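70 kDa protein (Xanthomonas sp., PDB 4B2N) oxidatively cleaves the polyisoprene of natural rubber as a processive dioxygenase that carries two c-type hemes. Local coordinates at residues A[507-512]-A[657-662]; A[522-527]-A[563-568]; A[526-531]-A[645-650]. All coordinates share one frame; numbering follows the deposited sequence.

Contact 1: A[507-512]-A[657-662]; sequences YGAWAT and EYIKTL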
loop_
_atom_site.group_PDB
_atom_site.type_symbol
_atom_site.label_atom_id
_atom_site.label_comp_id
_atom_site.label_asym_id
_atom_site.label_seq_id
_atom_site.Cartn_x
_atom_site.Cartn_y
_atom_site.Cartn_z
ATOM N N TYR A 507 14.876 5.373 1.212
ATOM C CA TYR A 507 15.312 5.054 -0.127
ATOM C C TYR A 507 14.162 5.368 -1.061
ATOM O O TYR A 507 13.100 4.814 -0.918
ATOM C CB TYR A 507 15.613 3.555 -0.239
ATOM C CG TYR A 507 16.847 3.085 0.540
ATOM C CD1 TYR A 507 18.084 3.778 0.461
ATOM C CD2 TYR A 507 16.786 1.927 1.279
ATOM C CE1 TYR A 507 19.215 3.316 1.149
ATOM C CE2 TYR A 507 17.888 1.442 1.986
ATOM C CZ TYR A 507 19.128 2.117 1.872
ATOM O OH TYR A 507 20.235 1.606 2.543
ATOM N N GLY A 508 14.366 6.206 -2.059
ATOM C CA GLY A 508 13.275 6.336 -3.085
ATOM C C GLY A 508 12.315 7.439 -2.663
ATOM O O GLY A 508 11.524 7.926 -3.465
ATOM N N ALA A 509 12.387 7.885 -1.409
ATOM C CA ALA A 509 11.366 8.797 -0.885
ATOM C C ALA A 509 11.394 10.127 -1.619
ATOM O O ALA A 509 10.418 10.853 -1.620
ATOM C CB ALA A 509 11.594 9.046 0.597
ATOM N N TRP A 510 12.522 10.467 -2.223
ATOM C CA TRP A 510 12.575 11.650 -3.087
ATOM C C TRP A 510 11.435 11.736 -4.090
ATOM O O TRP A 510 10.941 12.839 -4.455
ATOM C CB TRP A 510 13.978 11.664 -3.762
ATOM C CG TRP A 510 14.169 10.719 -4.966
ATOM C CD1 TRP A 510 14.848 9.484 -4.992
ATOM C CD2 TRP A 510 13.610 10.852 -6.308
ATOM N NE1 TRP A 510 14.813 8.908 -6.222
ATOM C CE2 TRP A 510 14.078 9.657 -7.065
ATOM C CE3 TRP A 510 12.882 11.835 -6.978
ATOM C CZ2 TRP A 510 13.795 9.467 -8.379
ATOM C CZ3 TRP A 510 12.561 11.587 -8.319
ATOM C CH2 TRP A 510 13.030 10.448 -8.999
ATOM N N ALA A 511 10.970 10.558 -4.537
ATOM C CA ALA A 511 10.049 10.417 -5.638
ATOM C C ALA A 511 8.579 10.225 -5.228
ATOM O O ALA A 511 7.653 10.244 -6.099
ATOM C CB ALA A 511 10.466 9.195 -6.458
ATOM N N THR A 512 8.346 9.941 -3.959
ATOM C CA THR A 512 7.056 9.363 -3.533
ATOM C C THR A 512 6.148 10.349 -2.826
ATOM O O THR A 512 5.288 9.948 -2.036
ATOM C CB THR A 512 7.253 8.087 -2.692
ATOM O OG1 THR A 512 7.915 8.452 -1.459
ATOM C CG2 THR A 512 8.169 7.074 -3.422
ATOM N N GLU A 657 18.895 17.544 0.612
ATOM C CA GLU A 657 19.933 17.154 -0.298
ATOM C C GLU A 657 20.385 15.724 -0.023
ATOM O O GLU A 657 20.640 14.947 -0.955
ATOM C CB GLU A 657 21.127 18.095 -0.130
ATOM C CG GLU A 657 21.893 18.133 -1.426
ATOM C CD GLU A 657 21.159 18.843 -2.549
ATOM O OE1 GLU A 657 20.070 19.436 -2.328
ATOM O OE2 GLU A 657 21.644 18.746 -3.693
ATOM N N TYR A 658 20.531 15.374 1.258
ATOM C CA TYR A 658 20.915 14.009 1.577
ATOM C C TYR A 658 19.859 12.979 1.083
ATOM O O TYR A 658 20.203 11.916 0.521
ATOM C CB TYR A 658 21.138 13.883 3.078
ATOM C CG TYR A 658 21.445 12.461 3.491
ATOM C CD1 TYR A 658 22.498 11.761 2.887
ATOM C CD2 TYR A 658 20.705 11.826 4.483
ATOM C CE1 TYR A 658 22.785 10.467 3.250
ATOM C CE2 TYR A 658 20.985 10.507 4.863
ATOM C CZ TYR A 658 22.042 9.861 4.234
ATOM O OH TYR A 658 22.387 8.615 4.575
ATOM N N ILE A 659 18.596 13.311 1.222
ATOM C CA ILE A 659 17.540 12.349 0.835
ATOM C C ILE A 659 17.544 12.105 -0.693
ATOM O O ILE A 659 17.147 11.007 -1.189
ATOM C CB ILE A 659 16.163 12.767 1.374
ATOM C CG1 ILE A 659 16.147 12.619 2.909
ATOM C CG2 ILE A 659 15.030 11.913 0.713
ATOM C CD1 ILE A 659 15.125 13.470 3.609
ATOM N N LYS A 660 17.933 13.147 -1.444
ATOM C CA LYS A 660 18.164 13.005 -2.881
ATOM C C LYS A 660 19.134 11.860 -3.218
ATOM O O LYS A 660 19.001 11.272 -4.261
ATOM C CB LYS A 660 18.670 14.331 -3.497
ATOM C CG LYS A 660 17.679 15.468 -3.424
ATOM C CD LYS A 660 18.273 16.719 -4.094
ATOM C CE LYS A 660 17.400 17.964 -3.989
ATOM N NZ LYS A 660 18.130 19.192 -4.464
ATOM N N THR A 661 20.113 11.586 -2.341
ATOM C CA THR A 661 21.064 10.544 -2.591
ATOM C C THR A 661 20.555 9.150 -2.187
ATOM O O THR A 661 21.221 8.157 -2.479
ATOM C CB THR A 661 22.392 10.724 -1.853
ATOM O OG1 THR A 661 22.164 10.635 -0.479
ATOM C CG2 THR A 661 23.059 12.097 -2.116
ATOM N N LEU A 662 19.407 9.076 -1.510
ATOM C CA LEU A 662 18.891 7.767 -1.058
ATOM C C LEU A 662 17.991 7.128 -2.130
ATOM O O LEU A 662 17.623 5.992 -2.052
ATOM C CB LEU A 662 18.172 7.912 0.282
ATOM C CG LEU A 662 18.986 8.491 1.456
ATOM C CD1 LEU A 662 18.045 8.698 2.625
ATOM C CD2 LEU A 662 20.090 7.503 1.803
ATOM O OXT LEU A 662 17.671 7.667 -3.193
HETATM O O HOH W 1 15.120 9.359 -1.482
#
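Y507 and L662 meet at the end of the chain, where the terminal carboxylate of L662 lies against the turn made by 507-512. L662 O does most of the polar work. It takes a weak hydrogen bond from G508 N at 3.3 Å, bent to 130° at the hydrogen. It also receives a CA-H...O contact from Y507 CA at 3.2 Å. The Y507 ring adds its edge: L662 O lies near the ring plane, 3.4 Å from Y507 CD1. The tyrosine and leucine side chains cross at about a right angle, and Y507 CD1 touches L662 CB at 4.1 Å. The other carboxylate oxygen, OXT, sits at the edge of the W510 indole, 3.8 Å from CD1. CG of W510 lies between its backbone N and carbonyl carbon (chi1 79°), a placing from which the indole edge can meet OXT. A511 CB rests over the centre of one indole face. The indole NE1 is bonded to A349 O. A single water joins the two backbones. It accepts from W510 N at 2.9 Å and donates to I659 O at 2.6 Å. I659 CG2 packs loosely on A509 CB, while the isoleucine also touches heme c. K660 NZ forms a salt bridge with E657 OE1 within its own segment. The water gives I659 O a second donor beside L662 N and ties it to W510 N. Across this contact the buried terminal carboxylate is met by one weak N-H bond, a CA-H and ring edges, so its charge is probably only weakly compensated from this side.

Contact 2: A[522-527]-A[563-568]; sequences PNLWGV and QKLGWK. With HEC (heme c), chain D.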
loop_
_atom_site.group_PDB
_atom_site.type_symbol
_atom_site.label_atom_id
_atom_site.label_comp_id
_atom_site.label_asym_id
_atom_site.label_seq_id
_atom_site.Cartn_x
_atom_site.Cartn_y
_atom_site.Cartn_z
ATOM N N PRO A 522 2.512 17.512 1.042
ATOM C CA PRO A 522 2.880 17.395 -0.376
ATOM C C PRO A 522 4.361 17.398 -0.634
ATOM O O PRO A 522 4.763 17.016 -1.715
ATOM C CB PRO A 522 2.278 18.655 -0.995
ATOM C CG PRO A 522 2.296 19.655 0.147
ATOM C CD PRO A 522 1.907 18.823 1.355
ATOM N N ASN A 523 5.186 17.835 0.327
ATOM C CA ASN A 523 6.627 17.799 0.062
ATOM C C ASN A 523 7.459 17.483 1.281
ATOM O O ASN A 523 6.972 17.471 2.415
ATOM C CB ASN A 523 7.146 19.060 -0.698
ATOM C CG ASN A 523 6.902 20.366 0.058
ATOM O OD1 ASN A 523 6.718 21.493 -0.559
ATOM N ND2 ASN A 523 6.901 20.271 1.355
ATOM N N LEU A 524 8.720 17.179 1.051
ATOM C CA LEU A 524 9.568 16.745 2.135
ATOM C C LEU A 524 9.885 17.869 3.093
ATOM O O LEU A 524 9.941 17.672 4.363
ATOM C CB LEU A 524 10.856 16.143 1.566
ATOM C CG LEU A 524 11.105 14.837 2.297
ATOM C CD1 LEU A 524 11.527 13.773 1.318
ATOM C CD2 LEU A 524 12.127 15.072 3.421
ATOM N N TRP A 525 10.107 19.057 2.521
ATOM C CA TRP A 525 10.170 20.288 3.337
ATOM C C TRP A 525 9.086 20.308 4.430
ATOM O O TRP A 525 9.358 20.578 5.590
ATOM C CB TRP A 525 10.060 21.495 2.411
ATOM C CG TRP A 525 10.195 22.779 3.160
ATOM C CD1 TRP A 525 9.177 23.643 3.552
ATOM C CD2 TRP A 525 11.434 23.375 3.657
ATOM N NE1 TRP A 525 9.711 24.716 4.251
ATOM C CE2 TRP A 525 11.059 24.603 4.341
ATOM C CE3 TRP A 525 12.769 23.012 3.617
ATOM C CZ2 TRP A 525 12.003 25.436 4.943
ATOM C CZ3 TRP A 525 13.722 23.863 4.219
ATOM C CH2 TRP A 525 13.346 25.041 4.872
ATOM N N GLY A 526 7.848 19.976 4.067
ATOM C CA GLY A 526 6.717 20.006 4.979
ATOM C C GLY A 526 6.809 18.986 6.102
ATOM O O GLY A 526 6.459 19.263 7.243
ATOM N N VAL A 527 7.282 17.799 5.789
ATOM C CA VAL A 527 7.593 16.809 6.803
ATOM C C VAL A 527 8.598 17.436 7.763
ATOM O O VAL A 527 8.486 17.255 8.974
ATOM C CB VAL A 527 8.161 15.554 6.131
ATOM C CG1 VAL A 527 8.628 14.549 7.178
ATOM C CG2 VAL A 527 7.093 14.949 5.192
ATOM N N GLN A 563 13.126 21.283 -5.376
ATOM C CA GLN A 563 13.852 21.877 -4.253
ATOM C C GLN A 563 13.366 21.389 -2.915
ATOM O O GLN A 563 14.143 20.946 -2.079
ATOM C CB GLN A 563 13.775 23.384 -4.233
ATOM C CG GLN A 563 14.395 24.034 -5.464
ATOM C CD GLN A 563 13.812 25.428 -5.680
ATOM O OE1 GLN A 563 13.326 26.070 -4.728
ATOM N NE2 GLN A 563 13.822 25.893 -6.928
ATOM N N LYS A 564 12.069 21.484 -2.722
ATOM C CA LYS A 564 11.439 21.023 -1.491
ATOM C C LYS A 564 11.058 19.539 -1.517
ATOM O O LYS A 564 10.595 18.998 -0.484
ATOM C CB LYS A 564 10.209 21.904 -1.242
ATOM C CG LYS A 564 10.648 23.247 -0.691
ATOM C CD LYS A 564 9.471 24.082 -0.260
ATOM C CE LYS A 564 9.911 25.525 -0.059
ATOM N NZ LYS A 564 8.855 26.238 0.712
ATOM N N LEU A 565 11.139 18.924 -2.726
ATOM C CA LEU A 565 11.056 17.474 -2.933
ATOM C C LEU A 565 9.633 17.040 -2.664
ATOM O O LEU A 565 9.305 16.578 -1.566
ATOM C CB LEU A 565 12.044 16.716 -2.027
ATOM C CG LEU A 565 13.063 15.787 -2.641
ATOM C CD1 LEU A 565 13.754 16.395 -3.855
ATOM C CD2 LEU A 565 14.093 15.420 -1.578
ATOM N N GLY A 566 8.819 17.158 -3.722
ATOM C CA GLY A 566 7.397 16.838 -3.659
ATOM C C GLY A 566 6.609 17.490 -4.787
ATOM O O GLY A 566 7.220 18.032 -5.710
ATOM N N TRP A 567 5.264 17.449 -4.709
ATOM C CA TRP A 567 4.396 18.109 -5.720
ATOM C C TRP A 567 4.464 19.599 -5.545
ATOM O O TRP A 567 4.483 20.096 -4.438
ATOM C CB TRP A 567 2.949 17.589 -5.653
ATOM C CG TRP A 567 3.001 16.137 -6.022
ATOM C CD1 TRP A 567 2.958 15.011 -5.170
ATOM C CD2 TRP A 567 3.238 15.626 -7.362
ATOM N NE1 TRP A 567 3.181 13.860 -5.907
ATOM C CE2 TRP A 567 3.327 14.176 -7.245
ATOM C CE3 TRP A 567 3.436 16.229 -8.619
ATOM C CZ2 TRP A 567 3.549 13.352 -8.365
ATOM C CZ3 TRP A 567 3.627 15.411 -9.724
ATOM C CH2 TRP A 567 3.704 13.982 -9.600
ATOM N N LYS A 568 4.505 20.301 -6.655
ATOM C CA LYS A 568 4.151 21.720 -6.618
ATOM C C LYS A 568 2.675 21.771 -6.173
ATOM O O LYS A 568 1.880 20.869 -6.473
ATOM C CB LYS A 568 4.364 22.366 -7.990
ATOM C CG LYS A 568 5.812 22.471 -8.366
ATOM C CD LYS A 568 6.022 23.179 -9.684
ATOM C CE LYS A 568 7.451 23.647 -9.852
ATOM N NZ LYS A 568 7.601 23.844 -11.317
HETATM FE FE HEC D . 10.242 10.374 9.976
HETATM C CHA HEC D . 7.443 9.530 8.135
HETATM C CHB HEC D . 11.825 11.751 7.092
HETATM C CHC HEC D . 12.788 11.670 11.852
HETATM C CHD HEC D . 9.318 8.188 12.430
HETATM N NA HEC D . 9.778 10.486 8.010
HETATM C C1A HEC D . 8.504 10.227 7.447
HETATM C C2A HEC D . 8.451 10.617 6.040
HETATM C C3A HEC D . 9.743 11.258 5.735
HETATM C C4A HEC D . 10.489 11.223 6.975
HETATM C CMA HEC D . 10.163 11.803 4.387
HETATM C CAA HEC D . 7.345 10.324 5.029
HETATM C CBA HEC D . 7.702 8.855 4.597
HETATM C CGA HEC D . 6.573 8.251 3.748
HETATM O O1A HEC D . 5.514 8.923 3.651
HETATM O O2A HEC D . 6.667 7.141 3.107
HETATM N NB HEC D . 12.001 11.536 9.505
HETATM C C1B HEC D . 12.503 11.993 8.358
HETATM C C2B HEC D . 13.756 12.749 8.453
HETATM C C3B HEC D . 14.023 12.736 9.904
HETATM C C4B HEC D . 12.903 11.975 10.432
HETATM C CMB HEC D . 14.536 13.359 7.311
HETATM C CAB HEC D . 15.154 13.392 10.667
HETATM C CBB HEC D . 15.116 14.790 10.644
HETATM N NC HEC D . 11.004 9.920 11.704
HETATM C C1C HEC D . 11.971 10.653 12.448
HETATM C C2C HEC D . 12.105 10.258 13.845
HETATM C C3C HEC D . 11.101 9.236 14.006
HETATM C C4C HEC D . 10.383 9.122 12.706
HETATM C CMC HEC D . 13.074 10.793 14.888
HETATM C CAC HEC D . 10.829 8.517 15.293
HETATM C CBC HEC D . 10.589 9.111 16.477
HETATM N ND HEC D . 8.763 9.073 10.195
HETATM C C1D HEC D . 8.456 8.317 11.243
HETATM C C2D HEC D . 7.236 7.524 11.186
HETATM C C3D HEC D . 6.662 7.925 9.923
HETATM C C4D HEC D . 7.646 8.879 9.421
HETATM C CMD HEC D . 6.687 6.555 12.202
HETATM C CAD HEC D . 5.373 7.431 9.308
HETATM C CBD HEC D . 4.329 8.496 9.678
HETATM C CGD HEC D . 2.965 8.195 9.105
HETATM O O1D HEC D . 1.954 8.146 9.818
HETATM O O2D HEC D . 2.949 7.968 7.913
#
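K564 O is gripped by two successive backbone N-H groups, those of W525 and L524. The bond from W525 N is 3.0 Å long and nearly straight, 173° at the hydrogen, and lies in the carbonyl plane. The bond from L524 N is weak. L524 N has a better acceptor in L565 O, at 2.7 Å, tilted out of that carbonyl plane. Two N-H groups at the start of helix 524-528 are therefore satisfied by the loop 563-568. N523 is the N-cap of this helix. Its backbone forms a single bridge with G566, and W567 N bonds to P522 O at 3.1 Å. G566 CA is 3.3 Å from the same P522 O, so the chains run close here and leave no room for a CB on G566. K564 then reaches over W525. Its CG is anti to its carbonyl carbon (chi1 -77°), and the chain beyond is extended. CG of K564 touches W525 CB at 3.6 Å. Farther out, CE and NZ stand over one face of the five-membered ring, each 4.2 Å from its centroid. This gives a CH-pi contact and a cation-pi contact. The indole also stacks with W653, and its NE1 bonds to D532. L524 CB touches L565 CB, and L524 CG meets the heme methyl CMA. Residues L565 and G566 form a G1 beta bulge facing D561 in the small antiparallel pair of strands 560-561 and 566-567. Strand 566-567 of this pair, with the loop before it, meets the start of helix 524-528, and helix 649-660 packs against both L524 and L565.

Contact 3: A[526-531]-A[645-650]; sequences GVLKPS and QSLTDS. With HEC (heme c), chain D.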
loop_
_atom_site.group_PDB
_atom_site.type_symbol
_atom_site.label_atom_id
_atom_site.label_comp_id
_atom_site.label_asym_id
_atom_site.label_seq_id
_atom_site.Cartn_x
_atom_site.Cartn_y
_atom_site.Cartn_z
ATOM N N GLY A 526 7.848 19.976 4.067
ATOM C CA GLY A 526 6.717 20.006 4.979
ATOM C C GLY A 526 6.809 18.986 6.102
ATOM O O GLY A 526 6.459 19.263 7.243
ATOM N N VAL A 527 7.282 17.799 5.789
ATOM C CA VAL A 527 7.593 16.809 6.803
ATOM C C VAL A 527 8.598 17.436 7.763
ATOM O O VAL A 527 8.486 17.255 8.974
ATOM C CB VAL A 527 8.161 15.554 6.131
ATOM C CG1 VAL A 527 8.628 14.549 7.178
ATOM C CG2 VAL A 527 7.093 14.949 5.192
ATOM N N LEU A 528 9.563 18.146 7.195
ATOM C CA LEU A 528 10.682 18.696 7.976
ATOM C C LEU A 528 10.331 19.981 8.700
ATOM O O LEU A 528 11.019 20.398 9.640
ATOM C CB LEU A 528 11.918 18.860 7.075
ATOM C CG LEU A 528 12.533 17.494 6.691
ATOM C CD1 LEU A 528 13.784 17.738 5.897
ATOM C CD2 LEU A 528 12.866 16.595 7.868
ATOM N N LYS A 529 9.257 20.630 8.258
ATOM C CA LYS A 529 8.850 21.896 8.841
ATOM C C LYS A 529 7.366 21.983 8.984
ATOM O O LYS A 529 6.682 22.423 8.021
ATOM C CB LYS A 529 9.378 22.994 7.969
ATOM C CG LYS A 529 9.260 24.325 8.630
ATOM C CD LYS A 529 10.520 25.041 8.246
ATOM C CE LYS A 529 10.206 26.356 7.683
ATOM N NZ LYS A 529 10.319 27.346 8.794
ATOM N N PRO A 530 6.831 21.474 10.125
ATOM C CA PRO A 530 5.378 21.311 10.282
ATOM C C PRO A 530 4.619 22.563 9.944
ATOM O O PRO A 530 3.564 22.480 9.354
ATOM C CB PRO A 530 5.227 20.948 11.742
ATOM C CG PRO A 530 6.441 20.142 11.998
ATOM C CD PRO A 530 7.540 20.872 11.267
ATOM N N SER A 531 5.199 23.725 10.258
ATOM C CA SER A 531 4.507 25.000 10.073
ATOM C C SER A 531 4.202 25.335 8.609
ATOM O O SER A 531 3.269 26.074 8.339
ATOM C CB SER A 531 5.292 26.108 10.759
ATOM O OG SER A 531 6.498 26.308 10.033
ATOM N N GLN A 645 10.322 20.161 13.928
ATOM C CA GLN A 645 10.251 21.636 14.153
ATOM C C GLN A 645 11.491 22.218 14.822
ATOM O O GLN A 645 11.721 23.403 14.695
ATOM C CB GLN A 645 9.061 21.968 15.027
ATOM C CG GLN A 645 9.310 21.618 16.478
ATOM C CD GLN A 645 8.025 21.391 17.239
ATOM O OE1 GLN A 645 6.942 21.805 16.806
ATOM N NE2 GLN A 645 8.123 20.693 18.374
ATOM N N SER A 646 12.242 21.380 15.528
ATOM C CA SER A 646 13.447 21.799 16.266
ATOM C C SER A 646 14.618 22.025 15.290
ATOM O O SER A 646 15.630 22.632 15.675
ATOM C CB SER A 646 13.824 20.723 17.299
ATOM O OG SER A 646 14.408 19.539 16.686
ATOM N N LEU A 647 14.491 21.541 14.041
ATOM C CA LEU A 647 15.535 21.720 13.022
ATOM C C LEU A 647 15.690 23.183 12.631
ATOM O O LEU A 647 14.780 23.979 12.819
ATOM C CB LEU A 647 15.224 20.922 11.746
ATOM C CG LEU A 647 15.249 19.445 12.025
ATOM C CD1 LEU A 647 14.538 18.766 10.860
ATOM C CD2 LEU A 647 16.703 18.973 12.085
ATOM N N THR A 648 16.855 23.524 12.085
ATOM C CA THR A 648 17.025 24.833 11.469
ATOM C C THR A 648 16.731 24.690 10.006
ATOM O O THR A 648 16.820 23.573 9.463
ATOM C CB THR A 648 18.441 25.435 11.648
ATOM O OG1 THR A 648 19.431 24.652 10.915
ATOM C CG2 THR A 648 18.794 25.702 13.215
ATOM N N ASP A 649 16.368 25.799 9.358
ATOM C CA ASP A 649 16.168 25.739 7.919
ATOM C C ASP A 649 17.438 25.251 7.203
ATOM O O ASP A 649 17.341 24.558 6.182
ATOM C CB ASP A 649 15.749 27.096 7.359
ATOM C CG ASP A 649 14.275 27.402 7.559
ATOM O OD1 ASP A 649 13.475 26.628 8.143
ATOM O OD2 ASP A 649 13.913 28.506 7.152
ATOM N N SER A 650 18.628 25.629 7.696
ATOM C CA SER A 650 19.857 25.102 7.104
ATOM C C SER A 650 19.977 23.581 7.234
ATOM O O SER A 650 20.416 22.903 6.272
ATOM C CB SER A 650 21.123 25.729 7.686
ATOM O OG SER A 650 21.082 27.075 7.292
HETATM FE FE HEC D . 10.242 10.374 9.976
HETATM C CHA HEC D . 7.443 9.530 8.135
HETATM C CHB HEC D . 11.825 11.751 7.092
HETATM C CHC HEC D . 12.788 11.670 11.852
HETATM C CHD HEC D . 9.318 8.188 12.430
HETATM N NA HEC D . 9.778 10.486 8.010
HETATM C C1A HEC D . 8.504 10.227 7.447
HETATM C C2A HEC D . 8.451 10.617 6.040
HETATM C C3A HEC D . 9.743 11.258 5.735
HETATM C C4A HEC D . 10.489 11.223 6.975
HETATM C CMA HEC D . 10.163 11.803 4.387
HETATM C CAA HEC D . 7.345 10.324 5.029
HETATM C CBA HEC D . 7.702 8.855 4.597
HETATM C CGA HEC D . 6.573 8.251 3.748
HETATM O O1A HEC D . 5.514 8.923 3.651
HETATM O O2A HEC D . 6.667 7.141 3.107
HETATM N NB HEC D . 12.001 11.536 9.505
HETATM C C1B HEC D . 12.503 11.993 8.358
HETATM C C2B HEC D . 13.756 12.749 8.453
HETATM C C3B HEC D . 14.023 12.736 9.904
HETATM C C4B HEC D . 12.903 11.975 10.432
HETATM C CMB HEC D . 14.536 13.359 7.311
HETATM C CAB HEC D . 15.154 13.392 10.667
HETATM C CBB HEC D . 15.116 14.790 10.644
HETATM N NC HEC D . 11.004 9.920 11.704
HETATM C C1C HEC D . 11.971 10.653 12.448
HETATM C C2C HEC D . 12.105 10.258 13.845
HETATM C C3C HEC D . 11.101 9.236 14.006
HETATM C C4C HEC D . 10.383 9.122 12.706
HETATM C CMC HEC D . 13.074 10.793 14.888
HETATM C CAC HEC D . 10.829 8.517 15.293
HETATM C CBC HEC D . 10.589 9.111 16.477
HETATM N ND HEC D . 8.763 9.073 10.195
HETATM C C1D HEC D . 8.456 8.317 11.243
HETATM C C2D HEC D . 7.236 7.524 11.186
HETATM C C3D HEC D . 6.662 7.925 9.923
HETATM C C4D HEC D . 7.646 8.879 9.421
HETATM C CMD HEC D . 6.687 6.555 12.202
HETATM C CAD HEC D . 5.373 7.431 9.308
HETATM C CBD HEC D . 4.329 8.496 9.678
HETATM C CGD HEC D . 2.965 8.195 9.105
HETATM O O1D HEC D . 1.954 8.146 9.818
HETATM O O2D HEC D . 2.949 7.968 7.913
#
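L528 and L647 touch beside the flat porphyrin of heme c, CD2 to CD1 at 4.1 Å. V527 CG1 lies over pyrrole A of the macrocycle, 3.8 Å from C3A. L528 CD2 is on the same side but at the rim, 3.7 Å from the methyl CMB and a little farther from C2B. L647 comes at the periphery, with CD1 4.0 Å from the heme substituent carbon CBB. V527 also touches H641, an axial ligand of the heme iron. A second flat group is the D649 carboxylate. K529 reaches it with a chain bent at chi2, chi3 and chi4. Its NZ makes a salt bridge with D649 OD1 at 3.3 Å, its hydrogen bond weak, and CD and CE lie about as close to the same oxygen. The two side chains cross obliquely. OD1 also pairs with R652, so this oxygen has two cationic partners. That would probably stabilise its negative charge, as would its place at the start of helix 649-660. Between these two ends, P530 CD packs on the backbone of Q645, 3.9 Å from its N. The Q645 amide turns to N378. R652 ties the pieces together, bonding L528 O through NE. T648 is the N-cap of helix 649-660. The contact thus joins the end of one short helix to the start of the last one, polar on the solvent side and aliphatic on the heme side. This is the wall of a heme pocket, consistent with the cytochrome c-like family to which 500-538 belongs.

In the fold
All three contacts gather around one heme c. Contacts 1 and 3 use opposite ends of helix 649-660, while contacts 2 and 3 share G526 and V527 of helix 524-528. Contacts 1 and 2 are buried and touch each other, I659 CD1 meeting L524 CD2 at 3.4 Å. Contact 3 is only partly buried, with its centre farther from the middle of the chain. The chemistry follows this placing. Contact 1 settles a chain terminus with weak donors and a water. Contact 2 relies on backbone bonds and a lysine over an indole. Contact 3 sets a leucine pair near the heme against an outer salt bridge. The W525 ring also touches D649, linking contacts 2 and 3.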